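PDB 3CWV: DNA gyrase, B subunit, truncated from Myxococcus xanthus, which probably takes part in the ATP-dependent breakage, passage and rejoining of double-stranded DNA, as other type II topoisomerase B subunits do. Local coordinates for residues A[11-16]-A[129-134]; A[42-47]-A[256-261]; A[108-113]-A[156-161]; A[215-220]-A[244-249]; A[222-227]-A[347-352]. All blocks are in the same frame, centred on the assembly; numbering follows the deposited sequence.

Interaction 1: A[11-16]-A[129-134]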
# COMPACT_ATOMS: atom_id res chain seq x y z
N ILE A 11 14.27 21.91 4.27
CA ILE A 11 13.97 20.51 3.99
C ILE A 11 14.20 20.12 2.53
O ILE A 11 14.89 19.14 2.28
CB ILE A 11 12.55 20.11 4.48
CG1 ILE A 11 12.53 20.12 6.02
CG2 ILE A 11 12.17 18.72 4.02
CD1 ILE A 11 11.23 19.65 6.59
N VAL A 12 13.71 20.92 1.58
CA VAL A 12 13.87 20.57 0.16
C VAL A 12 15.36 20.50 -0.20
O VAL A 12 15.79 19.61 -0.93
CB VAL A 12 13.17 21.59 -0.74
CG1 VAL A 12 13.59 21.41 -2.20
CG2 VAL A 12 11.64 21.47 -0.55
N GLU A 13 16.13 21.48 0.29
CA GLU A 13 17.55 21.55 -0.06
C GLU A 13 18.36 20.45 0.60
O GLU A 13 19.28 19.92 -0.01
CB GLU A 13 18.12 22.95 0.22
CG GLU A 13 17.75 23.97 -0.86
CD GLU A 13 18.12 23.52 -2.28
OE1 GLU A 13 19.22 22.97 -2.48
OE2 GLU A 13 17.32 23.74 -3.21
N ASN A 14 17.98 20.05 1.82
CA ASN A 14 18.54 18.88 2.50
C ASN A 14 18.30 17.60 1.72
O ASN A 14 19.20 16.77 1.60
CB ASN A 14 17.92 18.69 3.88
CG ASN A 14 18.45 19.70 4.90
OD1 ASN A 14 19.29 20.55 4.58
ND2 ASN A 14 17.96 19.60 6.12
N VAL A 15 17.09 17.43 1.21
CA VAL A 15 16.79 16.25 0.39
C VAL A 15 17.57 16.27 -0.92
O VAL A 15 18.12 15.24 -1.33
CB VAL A 15 15.26 16.14 0.10
CG1 VAL A 15 14.97 14.99 -0.85
CG2 VAL A 15 14.49 15.93 1.41
N ARG A 16 17.61 17.43 -1.58
CA ARG A 16 18.32 17.54 -2.87
C ARG A 16 19.83 17.34 -2.71
O ARG A 16 20.50 16.96 -3.67
CB ARG A 16 18.06 18.88 -3.54
CG ARG A 16 16.60 19.03 -4.02
CD ARG A 16 16.40 20.31 -4.85
NE ARG A 16 17.18 20.34 -6.10
CZ ARG A 16 16.80 19.91 -7.29
NH1 ARG A 16 15.63 19.28 -7.49
NH2 ARG A 16 17.65 20.05 -8.31
N HIS A 129 12.74 22.87 -9.54
CA HIS A 129 13.95 22.47 -8.78
C HIS A 129 13.63 22.15 -7.33
O HIS A 129 14.44 22.36 -6.42
CB HIS A 129 15.02 23.58 -8.86
CG HIS A 129 15.14 24.15 -10.23
ND1 HIS A 129 15.39 23.36 -11.34
CD2 HIS A 129 14.94 25.41 -10.70
CE1 HIS A 129 15.36 24.12 -12.42
NE2 HIS A 129 15.11 25.36 -12.06
N GLY A 130 12.42 21.63 -7.14
CA GLY A 130 12.02 21.07 -5.88
C GLY A 130 11.21 21.98 -5.00
O GLY A 130 10.74 21.53 -3.96
N HIS A 131 11.08 23.25 -5.41
CA HIS A 131 10.52 24.30 -4.56
C HIS A 131 9.22 24.87 -5.11
O HIS A 131 9.16 25.18 -6.27
CB HIS A 131 11.48 25.51 -4.46
CG HIS A 131 12.73 25.22 -3.71
ND1 HIS A 131 12.80 25.28 -2.34
CD2 HIS A 131 13.96 24.83 -4.14
CE1 HIS A 131 14.02 24.94 -1.95
NE2 HIS A 131 14.74 24.65 -3.02
N PRO A 132 8.23 25.12 -4.25
CA PRO A 132 7.03 25.77 -4.78
C PRO A 132 7.34 27.19 -5.21
O PRO A 132 8.14 27.89 -4.58
CB PRO A 132 6.04 25.77 -3.59
CG PRO A 132 6.87 25.56 -2.36
CD PRO A 132 8.19 24.90 -2.79
N GLN A 133 6.73 27.61 -6.30
CA GLN A 133 6.81 28.99 -6.74
C GLN A 133 5.72 29.81 -6.06
O GLN A 133 4.56 29.80 -6.47
CB GLN A 133 6.72 29.02 -8.24
CG GLN A 133 7.82 28.18 -8.88
CD GLN A 133 9.19 28.63 -8.39
OE1 GLN A 133 9.66 29.70 -8.77
NE2 GLN A 133 9.82 27.83 -7.52
N GLY A 134 6.09 30.48 -4.97
CA GLY A 134 5.14 31.29 -4.18
C GLY A 134 4.11 30.40 -3.53
O GLY A 134 4.41 29.27 -3.16
O HOH W 1 16.88 23.79 -6.03
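A His-carboxylate hydrogen bond joins the N-terminal helix 11-17 to the start of edge strand 131-139 of the eight-stranded sheet: His131 NE2 donates to Glu13 OE2 at 2.7 Å, almost straight at 173°. The oxygen uses its anti lone pair, and the carboxylate lies nearly coplanar with the imidazole. Beside this bond Val12 CG1 sits over one face of the His131 ring, 3.7 Å from its centroid, a CH-pi contact. That methyl is anti to the backbone N (chi1 168°), and it also packs on Gly130 O. Gly130 has a positive phi, and a CB there would press on both Val12 CG1 and Arg16 CD. Arg16 CD comes 3.2 Å from His129 O, while its guanidinium reaches past the segment to Asp160 and to the carbonyl of Ala107. One water bridges the segments, donating to Glu13 OE2 and, at 2.9 Å, to His129 O.

Interaction 2: A[42-47]-A[256-261]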
# COMPACT_ATOMS: atom_id res chain seq x y z
N ALA A 42 -1.84 8.30 -1.08
CA ALA A 42 -3.20 7.91 -1.44
C ALA A 42 -3.68 6.75 -0.56
O ALA A 42 -4.81 6.75 -0.09
CB ALA A 42 -3.27 7.52 -2.95
N TYR A 43 -2.80 5.78 -0.30
CA TYR A 43 -3.12 4.68 0.60
C TYR A 43 -3.53 5.18 1.99
O TYR A 43 -4.47 4.66 2.57
CB TYR A 43 -1.96 3.70 0.80
CG TYR A 43 -2.29 2.72 1.87
CD1 TYR A 43 -3.19 1.67 1.62
CD2 TYR A 43 -1.79 2.87 3.16
CE1 TYR A 43 -3.52 0.78 2.63
CE2 TYR A 43 -2.12 2.00 4.17
CZ TYR A 43 -2.99 0.95 3.90
OH TYR A 43 -3.31 0.10 4.90
N GLU A 44 -2.78 6.12 2.55
CA GLU A 44 -3.07 6.57 3.90
C GLU A 44 -4.42 7.28 3.97
O GLU A 44 -5.19 7.10 4.94
CB GLU A 44 -1.94 7.45 4.45
CG GLU A 44 -2.25 8.10 5.81
CD GLU A 44 -2.32 7.11 6.98
OE1 GLU A 44 -1.94 5.93 6.85
OE2 GLU A 44 -2.77 7.53 8.07
N GLU A 45 -4.74 8.06 2.94
CA GLU A 45 -6.08 8.66 2.85
C GLU A 45 -7.16 7.58 2.73
O GLU A 45 -8.19 7.64 3.42
CB GLU A 45 -6.20 9.61 1.67
CG GLU A 45 -5.21 10.77 1.76
CD GLU A 45 -5.49 11.69 2.96
OE1 GLU A 45 -6.56 12.34 3.00
OE2 GLU A 45 -4.63 11.74 3.85
N ALA A 46 -6.94 6.60 1.85
CA ALA A 46 -7.90 5.48 1.71
C ALA A 46 -8.04 4.70 3.02
O ALA A 46 -9.16 4.35 3.41
CB ALA A 46 -7.50 4.54 0.56
N ARG A 47 -6.91 4.40 3.67
CA ARG A 47 -6.92 3.68 4.94
C ARG A 47 -7.85 4.36 5.99
O ARG A 47 -8.52 3.69 6.80
CB ARG A 47 -5.50 3.61 5.51
CG ARG A 47 -5.40 2.72 6.77
CD ARG A 47 -4.05 2.86 7.48
NE ARG A 47 -3.82 4.16 8.12
CZ ARG A 47 -4.40 4.56 9.25
NH1 ARG A 47 -5.27 3.76 9.87
NH2 ARG A 47 -4.10 5.74 9.77
N PHE A 256 2.18 -7.44 4.76
CA PHE A 256 2.24 -5.99 4.61
C PHE A 256 1.95 -5.32 5.94
O PHE A 256 1.21 -5.86 6.74
CB PHE A 256 1.18 -5.50 3.61
CG PHE A 256 1.32 -6.08 2.23
CD1 PHE A 256 2.01 -5.40 1.25
CD2 PHE A 256 0.79 -7.34 1.94
CE1 PHE A 256 2.17 -5.94 -0.03
CE2 PHE A 256 0.95 -7.91 0.69
CZ PHE A 256 1.62 -7.21 -0.30
N ALA A 257 2.54 -4.15 6.16
CA ALA A 257 2.11 -3.27 7.25
C ALA A 257 1.90 -1.93 6.61
O ALA A 257 2.81 -1.39 5.95
CB ALA A 257 3.16 -3.20 8.33
N ASN A 258 0.69 -1.39 6.75
CA ASN A 258 0.28 -0.24 5.94
C ASN A 258 0.69 -0.33 4.47
O ASN A 258 1.27 0.63 3.90
CB ASN A 258 0.75 1.09 6.56
CG ASN A 258 -0.07 1.50 7.76
OD1 ASN A 258 -1.04 0.84 8.10
ND2 ASN A 258 0.31 2.58 8.42
N ALA A 259 0.38 -1.47 3.86
CA ALA A 259 0.51 -1.62 2.40
C ALA A 259 1.94 -1.52 1.89
O ALA A 259 2.16 -1.44 0.68
CB ALA A 259 -0.41 -0.61 1.64
N VAL A 260 2.91 -1.52 2.80
CA VAL A 260 4.30 -1.76 2.41
C VAL A 260 4.75 -3.15 2.87
O VAL A 260 4.44 -3.59 3.99
CB VAL A 260 5.27 -0.68 2.93
CG1 VAL A 260 4.94 0.70 2.31
CG2 VAL A 260 5.26 -0.61 4.45
N ARG A 261 5.49 -3.84 2.02
CA ARG A 261 5.70 -5.24 2.28
C ARG A 261 6.68 -5.42 3.43
O ARG A 261 7.59 -4.62 3.62
CB ARG A 261 6.16 -6.00 1.02
CG ARG A 261 5.23 -7.18 0.77
CD ARG A 261 5.58 -7.94 -0.42
NE ARG A 261 6.27 -9.16 -0.07
CZ ARG A 261 6.81 -9.96 -0.98
NH1 ARG A 261 6.69 -9.63 -2.26
NH2 ARG A 261 7.44 -11.06 -0.62
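The phenol ring of Tyr43 receives the methyl of Ala259 squarely on one face: CB stands over the ring centre, 3.5 Å from the centroid and 12° off the normal, in a CH-pi contact. Tyr43 points toward the turn, and its CG is anti to the backbone N (chi1 172°). The opposite face of the ring is lined by Arg47 CB, offset toward the rim, so the aromatic group is held between its own helix and the turn. Asn258 crosses the tyrosine at about a right angle, its CB 3.8 Å from Tyr43 CE2. Packing is looser toward the partly exposed Glu44 and Arg47. Here Arg47 CD only comes within 3.7 Å of Asn258 OD1, whose hydrogen bond goes instead to the backbone N of Gly308. The arginine's charge is met on its own helix: NE donates to Glu44 OE1 at 2.9 Å and NH2 to Glu44 OE2 at 2.8 Å, a side-on, two-nitrogen salt bridge. Leu181 and Leu184 of helix 171-184 add apolar cover beside Tyr43 and Ala259. Asn258 and Ala259, both with positive phi, form the two-residue type I' loop of a beta hairpin, and the contact seats this hairpin tip of the transducer domain against helix 28-47 of the GHKL ATPase domain, a two-domain layout as in GyrB proteins.

Interaction 3: A[108-113]-A[156-161]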
# COMPACT_ATOMS: atom_id res chain seq x y z
N LEU A 108 12.75 16.22 -5.31
CA LEU A 108 13.62 15.58 -6.31
C LEU A 108 13.07 15.63 -7.74
O LEU A 108 13.43 14.80 -8.58
CB LEU A 108 13.94 14.13 -5.91
CG LEU A 108 14.66 14.03 -4.54
CD1 LEU A 108 14.95 12.58 -4.16
CD2 LEU A 108 15.93 14.92 -4.45
N SER A 109 12.16 16.58 -7.99
CA SER A 109 11.66 16.85 -9.33
C SER A 109 12.38 18.10 -9.88
O SER A 109 12.84 18.93 -9.12
CB SER A 109 10.12 17.05 -9.31
OG SER A 109 9.79 18.20 -8.52
N SER A 110 12.52 18.20 -11.21
CA SER A 110 13.00 19.46 -11.81
C SER A 110 11.82 20.42 -11.93
O SER A 110 11.99 21.62 -11.91
CB SER A 110 13.60 19.24 -13.20
OG SER A 110 12.71 18.56 -14.05
N ARG A 111 10.63 19.86 -12.04
CA ARG A 111 9.42 20.69 -12.08
C ARG A 111 8.24 19.89 -11.62
O ARG A 111 8.21 18.68 -11.81
CB ARG A 111 9.14 21.19 -13.51
CG ARG A 111 9.09 20.13 -14.58
CD ARG A 111 9.24 20.82 -15.96
NE ARG A 111 9.24 19.89 -17.09
CZ ARG A 111 10.27 19.13 -17.46
NH1 ARG A 111 11.39 19.13 -16.74
NH2 ARG A 111 10.17 18.35 -18.53
N TYR A 112 7.24 20.59 -11.06
CA TYR A 112 6.00 19.96 -10.74
C TYR A 112 4.82 20.92 -10.86
O TYR A 112 5.00 22.13 -10.98
CB TYR A 112 6.02 19.34 -9.34
CG TYR A 112 6.15 20.22 -8.12
CD1 TYR A 112 7.31 20.19 -7.35
CD2 TYR A 112 5.10 21.04 -7.68
CE1 TYR A 112 7.43 20.94 -6.19
CE2 TYR A 112 5.21 21.79 -6.51
CZ TYR A 112 6.38 21.73 -5.78
OH TYR A 112 6.51 22.44 -4.62
N GLN A 113 3.64 20.34 -10.82
CA GLN A 113 2.40 21.12 -10.80
C GLN A 113 1.42 20.42 -9.90
O GLN A 113 1.15 19.23 -10.08
CB GLN A 113 1.83 21.26 -12.21
CG GLN A 113 0.47 21.95 -12.23
CD GLN A 113 -0.02 22.19 -13.65
OE1 GLN A 113 0.75 22.62 -14.51
NE2 GLN A 113 -1.31 21.90 -13.92
N HIS A 156 1.57 16.40 -10.31
CA HIS A 156 2.21 15.99 -11.57
C HIS A 156 3.66 16.41 -11.44
O HIS A 156 3.92 17.54 -11.09
CB HIS A 156 1.59 16.74 -12.75
CG HIS A 156 2.34 16.56 -14.04
ND1 HIS A 156 3.35 17.41 -14.45
CD2 HIS A 156 2.25 15.60 -14.99
CE1 HIS A 156 3.82 17.01 -15.62
NE2 HIS A 156 3.16 15.92 -15.97
N PHE A 157 4.62 15.52 -11.73
CA PHE A 157 6.02 15.90 -11.56
C PHE A 157 6.92 15.16 -12.55
O PHE A 157 6.53 14.16 -13.15
CB PHE A 157 6.52 15.69 -10.12
CG PHE A 157 6.71 14.25 -9.73
CD1 PHE A 157 7.97 13.67 -9.75
CD2 PHE A 157 5.63 13.47 -9.37
CE1 PHE A 157 8.14 12.31 -9.41
CE2 PHE A 157 5.79 12.12 -9.02
CZ PHE A 157 7.04 11.54 -9.06
N VAL A 158 8.12 15.71 -12.70
CA VAL A 158 9.15 15.17 -13.57
C VAL A 158 10.42 14.94 -12.73
O VAL A 158 11.04 15.90 -12.27
CB VAL A 158 9.47 16.15 -14.73
CG1 VAL A 158 10.51 15.55 -15.69
CG2 VAL A 158 8.17 16.52 -15.49
N PRO A 159 10.80 13.68 -12.54
CA PRO A 159 12.02 13.39 -11.79
C PRO A 159 13.16 14.20 -12.39
O PRO A 159 13.27 14.27 -13.62
CB PRO A 159 12.23 11.89 -12.03
CG PRO A 159 10.80 11.36 -12.14
CD PRO A 159 10.13 12.44 -12.98
N ASP A 160 13.98 14.78 -11.53
CA ASP A 160 15.03 15.70 -11.96
C ASP A 160 16.11 14.94 -12.73
O ASP A 160 16.83 14.09 -12.16
CB ASP A 160 15.62 16.38 -10.72
CG ASP A 160 16.44 17.62 -11.06
OD1 ASP A 160 17.24 17.58 -12.03
OD2 ASP A 160 16.24 18.65 -10.39
N ALA A 161 16.27 15.28 -14.02
CA ALA A 161 17.27 14.63 -14.87
C ALA A 161 18.73 14.91 -14.48
O ALA A 161 19.63 14.22 -14.95
CB ALA A 161 17.05 15.01 -16.33
O HOH W 2 14.08 16.53 -15.20
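Ser110 N donates to Val158 O at 2.9 Å, and Val158 N in turn donates to the O of the next residue, Arg111, at 3.1 Å. Gln113 and His156 form a reciprocal pair, with Gln113 N to His156 O at 2.8 Å and His156 N to Gln113 O at 2.9 Å. Beyond the strand end, Asp160 N is satisfied by Leu108 O at 3.0 Å. These bonds join strands 109-118 and 151-159, antiparallel neighbours inside the eight-stranded mixed sheet, where the chain turns a corner at Ser110. A water beside the corner links the two segments: it is hydrogen-bonded to Ser110 OG, donates to Pro159 O and accepts from Ala161 N. Side-chain polar groups look elsewhere for partners. Asp160 OD1 bonds to the hydroxyl of Thr162, while OD2 takes Arg16; Ser109 OG pairs with Leu106 O, and His156 NE2 with Ser63 OG. On the face shared by Tyr112 and Phe157 the two CB atoms meet at 3.8 Å, and Leu34 and Leu38 of helix 28-47 pack on the phenylalanine. On the other face Arg111 runs extended from CG to NE and lays its guanidinium over Val158, with CG2 3.8 Å above the centre of the plane.

Interaction 4: A[215-220]-A[244-249]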
# COMPACT_ATOMS: atom_id res chain seq x y z
N VAL A 215 -7.12 -14.26 -7.57
CA VAL A 215 -6.39 -13.83 -8.75
C VAL A 215 -5.04 -14.52 -8.87
O VAL A 215 -4.72 -15.09 -9.92
CB VAL A 215 -6.19 -12.29 -8.78
CG1 VAL A 215 -5.19 -11.88 -9.86
CG2 VAL A 215 -7.51 -11.59 -9.00
N LEU A 216 -4.26 -14.48 -7.78
CA LEU A 216 -2.90 -15.03 -7.77
C LEU A 216 -2.86 -16.53 -7.98
O LEU A 216 -1.82 -17.08 -8.35
CB LEU A 216 -2.19 -14.70 -6.46
CG LEU A 216 -1.84 -13.23 -6.20
CD1 LEU A 216 -1.72 -13.00 -4.70
CD2 LEU A 216 -0.54 -12.88 -6.93
N THR A 217 -3.98 -17.20 -7.72
CA THR A 217 -4.06 -18.66 -7.88
C THR A 217 -4.95 -19.13 -9.04
O THR A 217 -5.11 -20.34 -9.24
CB THR A 217 -4.55 -19.33 -6.57
OG1 THR A 217 -5.81 -18.77 -6.17
CG2 THR A 217 -3.55 -19.17 -5.45
N GLU A 218 -5.54 -18.20 -9.78
CA GLU A 218 -6.58 -18.55 -10.77
C GLU A 218 -6.16 -19.60 -11.82
O GLU A 218 -7.01 -20.28 -12.40
CB GLU A 218 -7.15 -17.30 -11.46
CG GLU A 218 -6.18 -16.63 -12.42
CD GLU A 218 -6.80 -15.52 -13.26
OE1 GLU A 218 -7.95 -15.10 -12.99
OE2 GLU A 218 -6.11 -15.06 -14.19
N ALA A 219 -4.86 -19.74 -12.06
CA ALA A 219 -4.33 -20.69 -13.05
C ALA A 219 -3.69 -21.91 -12.38
O ALA A 219 -2.88 -22.62 -13.00
CB ALA A 219 -3.32 -20.00 -13.96
N ARG A 220 -4.04 -22.13 -11.12
CA ARG A 220 -3.56 -23.26 -10.35
C ARG A 220 -4.77 -24.12 -9.94
O ARG A 220 -5.90 -23.64 -9.95
CB ARG A 220 -2.82 -22.76 -9.10
CG ARG A 220 -1.43 -22.20 -9.35
CD ARG A 220 -1.10 -21.12 -8.33
NE ARG A 220 0.24 -21.24 -7.77
CZ ARG A 220 1.34 -20.69 -8.28
NH1 ARG A 220 2.52 -20.87 -7.68
NH2 ARG A 220 1.28 -19.94 -9.38
N GLN A 244 -5.32 -19.59 0.60
CA GLN A 244 -5.84 -20.34 -0.53
C GLN A 244 -4.87 -21.46 -0.86
O GLN A 244 -3.72 -21.21 -1.23
CB GLN A 244 -6.01 -19.42 -1.76
CG GLN A 244 -6.46 -20.16 -3.03
CD GLN A 244 -7.86 -20.71 -2.88
OE1 GLN A 244 -8.81 -19.96 -2.72
NE2 GLN A 244 -7.98 -22.04 -2.89
N TRP A 245 -5.35 -22.70 -0.72
CA TRP A 245 -4.58 -23.89 -1.03
C TRP A 245 -4.92 -24.38 -2.43
O TRP A 245 -6.07 -24.34 -2.85
CB TRP A 245 -4.86 -25.01 -0.03
CG TRP A 245 -4.15 -24.86 1.27
CD1 TRP A 245 -2.89 -25.29 1.57
CD2 TRP A 245 -4.66 -24.26 2.46
NE1 TRP A 245 -2.59 -25.01 2.88
CE2 TRP A 245 -3.66 -24.36 3.44
CE3 TRP A 245 -5.87 -23.64 2.79
CZ2 TRP A 245 -3.82 -23.87 4.73
CZ3 TRP A 245 -6.03 -23.15 4.07
CH2 TRP A 245 -5.01 -23.27 5.03
N CYS A 246 -3.88 -24.83 -3.13
CA CYS A 246 -3.99 -25.38 -4.46
C CYS A 246 -3.19 -26.67 -4.44
O CYS A 246 -2.40 -26.89 -3.52
CB CYS A 246 -3.40 -24.41 -5.49
SG CYS A 246 -4.24 -22.81 -5.57
N GLU A 247 -3.38 -27.54 -5.43
CA GLU A 247 -2.63 -28.78 -5.42
C GLU A 247 -1.35 -28.71 -6.24
O GLU A 247 -1.23 -29.31 -7.31
CB GLU A 247 -3.49 -29.99 -5.78
CG GLU A 247 -4.33 -29.84 -7.02
CD GLU A 247 -4.55 -31.18 -7.71
OE1 GLU A 247 -4.75 -31.19 -8.96
OE2 GLU A 247 -4.50 -32.22 -7.01
N ASP A 248 -0.39 -27.95 -5.71
CA ASP A 248 0.96 -27.89 -6.25
C ASP A 248 1.99 -27.71 -5.13
O ASP A 248 1.64 -27.72 -3.95
CB ASP A 248 1.10 -26.80 -7.33
CG ASP A 248 0.52 -25.45 -6.90
OD1 ASP A 248 -0.07 -24.77 -7.76
OD2 ASP A 248 0.67 -25.07 -5.72
N GLU A 249 3.25 -27.54 -5.51
CA GLU A 249 4.33 -27.58 -4.54
C GLU A 249 4.69 -26.20 -4.00
O GLU A 249 5.22 -26.07 -2.89
CB GLU A 249 5.56 -28.25 -5.16
CG GLU A 249 6.44 -29.01 -4.16
CD GLU A 249 5.73 -30.20 -3.52
OE1 GLU A 249 6.18 -30.65 -2.44
OE2 GLU A 249 4.73 -30.69 -4.10
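Arg220 and Asp248 cross at about a right angle, their guanidinium and carboxylate planes 85° apart. Asp248 OD1 lies well out of the guanidinium plane, 3.5 Å from Arg220 NE, so this salt bridge is one of charges alone, and the same oxygen comes 3.3 Å from Arg220 CG. Cys246 SG lies between Thr217 and Arg220, 3.6 Å from Thr217 CB and 3.8 Å from Arg220 CB. The contact sets the C-terminal end of helix 208-217 and its type I turn against the end of strand 237-245 and the following loop, in the five-stranded mixed sheet of the GyrB transducer domain. Thr217 crosses Gln244 obliquely, with OG1 3.5 Å from Gln244 CG; that hydroxyl is hydrogen-bonded to Gln222 NE2. Gln244 CG is anti to the backbone N (chi1 176°), and the chain bends at chi2; its NE2 donates to Trp245 O at 3.0 Å and to His224 O. An alanine at Gln244 would probably open a gap beside Thr217 and leave His224 O without this donor.

Interaction 5: A[222-227]-A[347-352]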
# COMPACT_ATOMS: atom_id res chain seq x y z
N GLN A 222 -7.14 -25.07 -7.55
CA GLN A 222 -7.59 -24.69 -6.22
C GLN A 222 -8.32 -25.84 -5.49
O GLN A 222 -9.21 -26.47 -6.07
CB GLN A 222 -8.50 -23.45 -6.30
CG GLN A 222 -7.75 -22.16 -6.67
CD GLN A 222 -8.65 -21.04 -7.11
OE1 GLN A 222 -9.84 -21.24 -7.37
NE2 GLN A 222 -8.09 -19.83 -7.21
N LEU A 223 -7.95 -26.08 -4.23
CA LEU A 223 -8.54 -27.16 -3.44
C LEU A 223 -9.87 -26.79 -2.79
O LEU A 223 -10.54 -27.62 -2.19
CB LEU A 223 -7.56 -27.64 -2.36
CG LEU A 223 -6.28 -28.31 -2.86
CD1 LEU A 223 -5.43 -28.74 -1.67
CD2 LEU A 223 -6.60 -29.50 -3.75
N HIS A 224 -10.23 -25.51 -2.90
CA HIS A 224 -11.49 -25.01 -2.41
C HIS A 224 -11.82 -23.76 -3.23
O HIS A 224 -10.91 -23.08 -3.70
CB HIS A 224 -11.42 -24.73 -0.90
CG HIS A 224 -10.22 -23.93 -0.47
ND1 HIS A 224 -10.30 -22.59 -0.15
CD2 HIS A 224 -8.92 -24.28 -0.29
CE1 HIS A 224 -9.10 -22.15 0.20
NE2 HIS A 224 -8.25 -23.16 0.13
N PRO A 225 -13.13 -23.50 -3.46
CA PRO A 225 -13.55 -22.45 -4.39
C PRO A 225 -13.51 -21.03 -3.86
O PRO A 225 -13.68 -20.09 -4.64
CB PRO A 225 -15.01 -22.84 -4.69
CG PRO A 225 -15.47 -23.49 -3.43
CD PRO A 225 -14.28 -24.22 -2.89
N GLU A 226 -13.31 -20.86 -2.55
CA GLU A 226 -13.26 -19.53 -1.96
C GLU A 226 -12.14 -19.48 -0.93
O GLU A 226 -11.96 -20.43 -0.14
CB GLU A 226 -14.62 -19.18 -1.33
CG GLU A 226 -15.04 -17.72 -1.50
CD GLU A 226 -15.21 -17.30 -2.96
OE1 GLU A 226 -15.82 -18.05 -3.75
OE2 GLU A 226 -14.73 -16.20 -3.31
N PRO A 227 -11.33 -18.40 -0.95
CA PRO A 227 -10.25 -18.34 0.03
C PRO A 227 -10.79 -18.28 1.45
O PRO A 227 -11.93 -17.82 1.67
CB PRO A 227 -9.51 -17.04 -0.34
CG PRO A 227 -9.84 -16.82 -1.79
CD PRO A 227 -11.30 -17.23 -1.85
N HIS A 347 -14.67 -27.73 6.23
CA HIS A 347 -13.97 -27.12 5.10
C HIS A 347 -13.35 -28.20 4.23
O HIS A 347 -12.75 -29.14 4.75
CB HIS A 347 -12.85 -26.18 5.59
CG HIS A 347 -12.32 -25.27 4.53
ND1 HIS A 347 -11.32 -25.63 3.66
CD2 HIS A 347 -12.65 -24.00 4.20
CE1 HIS A 347 -11.05 -24.63 2.84
NE2 HIS A 347 -11.86 -23.63 3.14
N PRO A 348 -13.47 -28.07 2.89
CA PRO A 348 -12.95 -29.05 1.95
C PRO A 348 -11.49 -29.44 2.14
O PRO A 348 -11.13 -30.59 1.88
CB PRO A 348 -13.15 -28.36 0.59
CG PRO A 348 -14.31 -27.50 0.79
CD PRO A 348 -14.18 -26.97 2.20
N VAL A 349 -10.65 -28.51 2.60
CA VAL A 349 -9.20 -28.73 2.63
C VAL A 349 -8.67 -29.53 3.84
O VAL A 349 -7.59 -30.12 3.77
CB VAL A 349 -8.44 -27.37 2.52
CG1 VAL A 349 -8.30 -26.72 3.91
CG2 VAL A 349 -7.08 -27.56 1.86
N THR A 350 -9.42 -29.53 4.93
CA THR A 350 -8.92 -30.00 6.23
C THR A 350 -8.42 -31.45 6.27
O THR A 350 -7.30 -31.69 6.73
CB THR A 350 -9.97 -29.77 7.32
OG1 THR A 350 -10.58 -28.49 7.12
CG2 THR A 350 -9.34 -29.85 8.72
N PRO A 351 -9.23 -32.43 5.78
CA PRO A 351 -8.71 -33.81 5.77
C PRO A 351 -7.34 -33.92 5.12
O PRO A 351 -6.46 -34.59 5.65
CB PRO A 351 -9.77 -34.58 4.97
CG PRO A 351 -11.03 -33.83 5.28
CD PRO A 351 -10.62 -32.38 5.27
N ALA A 352 -7.15 -33.24 3.98
CA ALA A 352 -5.85 -33.23 3.31
C ALA A 352 -4.74 -32.62 4.17
O ALA A 352 -3.62 -33.14 4.21
CB ALA A 352 -5.95 -32.49 1.98
O HOH W 3 -12.97 -20.92 2.29
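The imidazole of His347 points an edge at the face of His224 in a T-shaped pair, the centroids 4.8 Å apart and the planes at 67°. The touching atom is His347 CE1, 3.5 Å from His224 CG and offset toward the rim; that CG lies between the backbone N and the carbonyl carbon of its own residue (chi1 49°). Around this pair, Pro348 CB packs at 3.9 Å on Leu223 O, and Leu223 CD1 meets Val349 CG2 at 4.1 Å. His347 ND1 accepts from Val349 N at 3.1 Å, capping the turn into helix 350-354. His224 is fixed at both ring nitrogens: ND1 donates to Glu226 O at 2.7 Å, and NE2 is hydrogen-bonded to Trp245 N on strand 237-245. A water donates to Glu226 O and is hydrogen-bonded to His347 NE2. A leucine here, lacking the flat ring and its nitrogens, would probably leave the His347 edge without a face to pack on and Trp245 N without its acceptor. With ND1 donating and NE2 paired with a backbone N-H, His224 is probably neutral, its proton on ND1.

How the interactions relate
Interactions 1 and 3 touch at one end of the eight-stranded sheet: His129 N meets Ser110 O, and Arg16 reaches Asp160. Interaction 3 is buried and built mainly of backbone bonds, whereas interaction 1, partly buried at the sheet edge, relies on side chains and a water. Interactions 4 and 5 adjoin on the opposite side of the chain's centre; buried interaction 4 pairs Cys-Thr packing with an ion pair of charges alone, while partly buried interaction 5 sets two histidines edge to face. Interaction 2, a surface contact near the chain's centre built on a CH-pi contact, shares the five-stranded sheet with interaction 4 and joins that sheet to helix 28-47, which also packs on interaction 3.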